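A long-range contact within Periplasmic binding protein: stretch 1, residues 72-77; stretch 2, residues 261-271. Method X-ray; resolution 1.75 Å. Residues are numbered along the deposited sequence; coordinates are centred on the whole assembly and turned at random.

Stretch 1, residues 72-77: VDAIII
Stretch 2 (261-271) LAVRAAAALVG

A short β-strand lies here against one face of an α-helix, and the contact is van der Waals packing, mostly of apolar side chains: no hydrogen bond crosses between them. Stretch 1 opens with Val-72 (phi/psi -61/157, chi1 m) and Asp-73 (-67/-36), then becomes a strand from Ala-74 to Ile-77 that continues later in the chain, with Ala-74 well extended at -156/153, Ile-75 at -116/129, Ile-76 at -93/120 and Ile-77 at -98/115. Stretch 2 is helical to Val-270, in a helix that begins before Leu-261, with phi near -60 and psi near -43. The two axes approach to 8.6 Å, and their N-to-C directions make an angle of 149°, roughly antiparallel, so the start of the helical segment lies near Ile-76 and its end near Asp-73. The register is fixed by the CA of Ala-74, 6.2 Å from the CA of Ala-266, and the CA of Asp-73, 6.4 Å from the CA of Val-270. Together the stretches bury 281 Å².

Along stretch 2, Leu-261 (chi1 t, chi2 p) lies out of reach, but its O accepts from Ala-265 N at 2.9 Å, the first within this stretch of a ladder of i to i+4 bonds that runs to Gly-271 N and Ala-267 O at 3.1 Å. Because these bonds satisfy the helix backbone internally, its surface can meet hydrocarbon without needing polar partners. Ala-262 points toward the strand. Its small methyl leaves room for Ile-76 to settle close to the backbone: CD1 of Ile-76 is 3.7 Å from O of Ala-262, while CG2 of Ile-76 is 4.3 Å from CB of Ala-262. Val-263 (chi1 t, 166°) directs its CA-to-CB bond away, yet its CG2 still comes within 4.3 Å of Ile-76 CD1. Ile-76, with chi1 m (-53°) and chi2 t (156°), thus spans more than one helical residue.

Arg-264 (chi1 -96°, between wells; chi2 t, chi3 m, chi4 -66°) is out of reach, its guanidinium nitrogens hydrogen-bonded elsewhere in the structure; Ala-265 points sideways. One turn after Ala-262, Ala-266 again faces the strand. Its CB lies 4.0 Å from CG1 of Ile-76 and 4.4 Å from CB of Ala-74, and these two small alanines suit the close backbone approach. Ile-75 (m/t, like Ile-77) points away, as strand alternation requires.

Ala-267 points away and Ala-268 is out of reach. Leu-269 (chi1 m, chi2 t) points toward the strand, but its CB is 5.7 Å from CB of Ala-74, too far for contact. Val-270, a further turn on, closes the contact. In the t rotamer (chi1 168°) its CG2 lies 3.6 Å from Asp-73 CB and 3.8 Å from Ala-74 CB, with CG1 4.1 Å from Asp-73 CB, so both methyls lie near this aliphatic carbon. Asp-73 (chi1 m, -62°; chi2 87°) has its OD1 hydrogen-bonded elsewhere in the structure. Gly-271 (-66/-1) follows the helix without touching stretch 1.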

# COMPACT_ATOMS: atom_id res chain seq x y z
N VAL C 72 15.18 -16.10 30.99
CA VAL C 72 15.13 -14.66 30.72
C VAL C 72 13.66 -14.20 30.85
O VAL C 72 12.73 -15.00 30.76
CB VAL C 72 15.67 -14.31 29.32
CG1 VAL C 72 17.15 -14.70 29.21
CG2 VAL C 72 14.86 -14.98 28.21
N ASP C 73 13.49 -12.91 31.11
CA ASP C 73 12.18 -12.32 31.19
C ASP C 73 11.44 -12.30 29.83
O ASP C 73 10.21 -12.47 29.75
CB ASP C 73 12.32 -10.91 31.79
CG ASP C 73 12.87 -10.94 33.19
OD1 ASP C 73 14.11 -10.94 33.38
OD2 ASP C 73 12.05 -11.00 34.12
N ALA C 74 12.17 -12.10 28.74
CA ALA C 74 11.56 -12.12 27.42
C ALA C 74 12.55 -12.45 26.33
O ALA C 74 13.75 -12.20 26.47
CB ALA C 74 10.92 -10.76 27.13
N ILE C 75 12.03 -13.02 25.24
CA ILE C 75 12.78 -13.24 24.02
C ILE C 75 12.24 -12.44 22.82
O ILE C 75 11.03 -12.49 22.50
CB ILE C 75 12.80 -14.76 23.70
CG1 ILE C 75 13.29 -15.53 24.91
CG2 ILE C 75 13.72 -15.04 22.53
CD1 ILE C 75 13.18 -17.03 24.78
N ILE C 76 13.12 -11.72 22.13
CA ILE C 76 12.83 -11.21 20.82
C ILE C 76 13.33 -12.22 19.77
O ILE C 76 14.52 -12.56 19.72
CB ILE C 76 13.49 -9.85 20.57
CG1 ILE C 76 13.11 -8.90 21.72
CG2 ILE C 76 13.06 -9.26 19.24
CD1 ILE C 76 14.10 -7.79 21.92
N ILE C 77 12.41 -12.72 18.97
CA ILE C 77 12.76 -13.52 17.83
C ILE C 77 12.78 -12.70 16.53
O ILE C 77 11.76 -12.20 16.03
CB ILE C 77 11.88 -14.74 17.72
CG1 ILE C 77 11.96 -15.50 19.05
CG2 ILE C 77 12.36 -15.61 16.57
CD1 ILE C 77 11.15 -16.75 19.07
N LEU C 261 12.48 -0.02 19.06
CA LEU C 261 11.11 -0.48 19.22
C LEU C 261 11.05 -1.94 19.75
O LEU C 261 10.24 -2.29 20.62
CB LEU C 261 10.32 -0.35 17.90
CG LEU C 261 8.94 -1.02 17.88
CD1 LEU C 261 8.06 -0.50 19.02
CD2 LEU C 261 8.22 -0.82 16.55
N ALA C 262 11.88 -2.79 19.19
CA ALA C 262 11.82 -4.21 19.55
C ALA C 262 12.14 -4.40 21.02
O ALA C 262 11.50 -5.22 21.67
CB ALA C 262 12.74 -5.05 18.67
N VAL C 263 13.09 -3.61 21.55
CA VAL C 263 13.46 -3.74 22.95
C VAL C 263 12.36 -3.17 23.83
O VAL C 263 12.01 -3.79 24.85
CB VAL C 263 14.83 -3.11 23.24
CG1 VAL C 263 15.08 -2.93 24.73
CG2 VAL C 263 15.90 -3.97 22.59
N ARG C 264 11.83 -2.01 23.43
CA ARG C 264 10.74 -1.35 24.15
C ARG C 264 9.57 -2.24 24.29
O ARG C 264 8.96 -2.25 25.33
CB ARG C 264 10.21 -0.11 23.42
CG ARG C 264 10.81 1.16 23.91
CD ARG C 264 9.86 2.34 23.74
NE ARG C 264 9.29 2.50 22.40
CZ ARG C 264 9.98 2.82 21.30
NH1 ARG C 264 11.30 2.96 21.33
NH2 ARG C 264 9.33 3.01 20.18
N ALA C 265 9.21 -2.95 23.20
CA ALA C 265 8.09 -3.88 23.21
C ALA C 265 8.32 -4.98 24.21
O ALA C 265 7.42 -5.34 24.99
CB ALA C 265 7.84 -4.48 21.82
N ALA C 266 9.51 -5.57 24.13
CA ALA C 266 9.89 -6.62 25.02
C ALA C 266 9.76 -6.14 26.45
O ALA C 266 9.18 -6.81 27.29
CB ALA C 266 11.31 -7.04 24.74
N ALA C 267 10.29 -4.96 26.73
CA ALA C 267 10.29 -4.44 28.09
C ALA C 267 8.87 -4.13 28.56
O ALA C 267 8.55 -4.33 29.72
CB ALA C 267 11.18 -3.20 28.20
N ALA C 268 8.03 -3.65 27.65
CA ALA C 268 6.62 -3.42 27.94
C ALA C 268 5.92 -4.70 28.38
O ALA C 268 5.18 -4.72 29.37
CB ALA C 268 5.92 -2.79 26.74
N LEU C 269 6.13 -5.79 27.64
CA LEU C 269 5.49 -7.07 28.01
C LEU C 269 5.91 -7.51 29.40
O LEU C 269 5.07 -7.92 30.18
CB LEU C 269 5.83 -8.18 27.01
CG LEU C 269 5.28 -7.97 25.62
CD1 LEU C 269 5.98 -8.90 24.64
CD2 LEU C 269 3.76 -8.13 25.59
N VAL C 270 7.20 -7.41 29.71
CA VAL C 270 7.70 -7.82 31.03
C VAL C 270 7.01 -6.99 32.13
O VAL C 270 6.65 -7.53 33.16
CB VAL C 270 9.25 -7.71 31.12
CG1 VAL C 270 9.72 -7.85 32.56
CG2 VAL C 270 9.91 -8.77 30.23
N GLY C 271 6.80 -5.70 31.87
CA GLY C 271 5.99 -4.84 32.73
C GLY C 271 4.49 -5.14 32.83
O GLY C 271 3.77 -4.44 33.55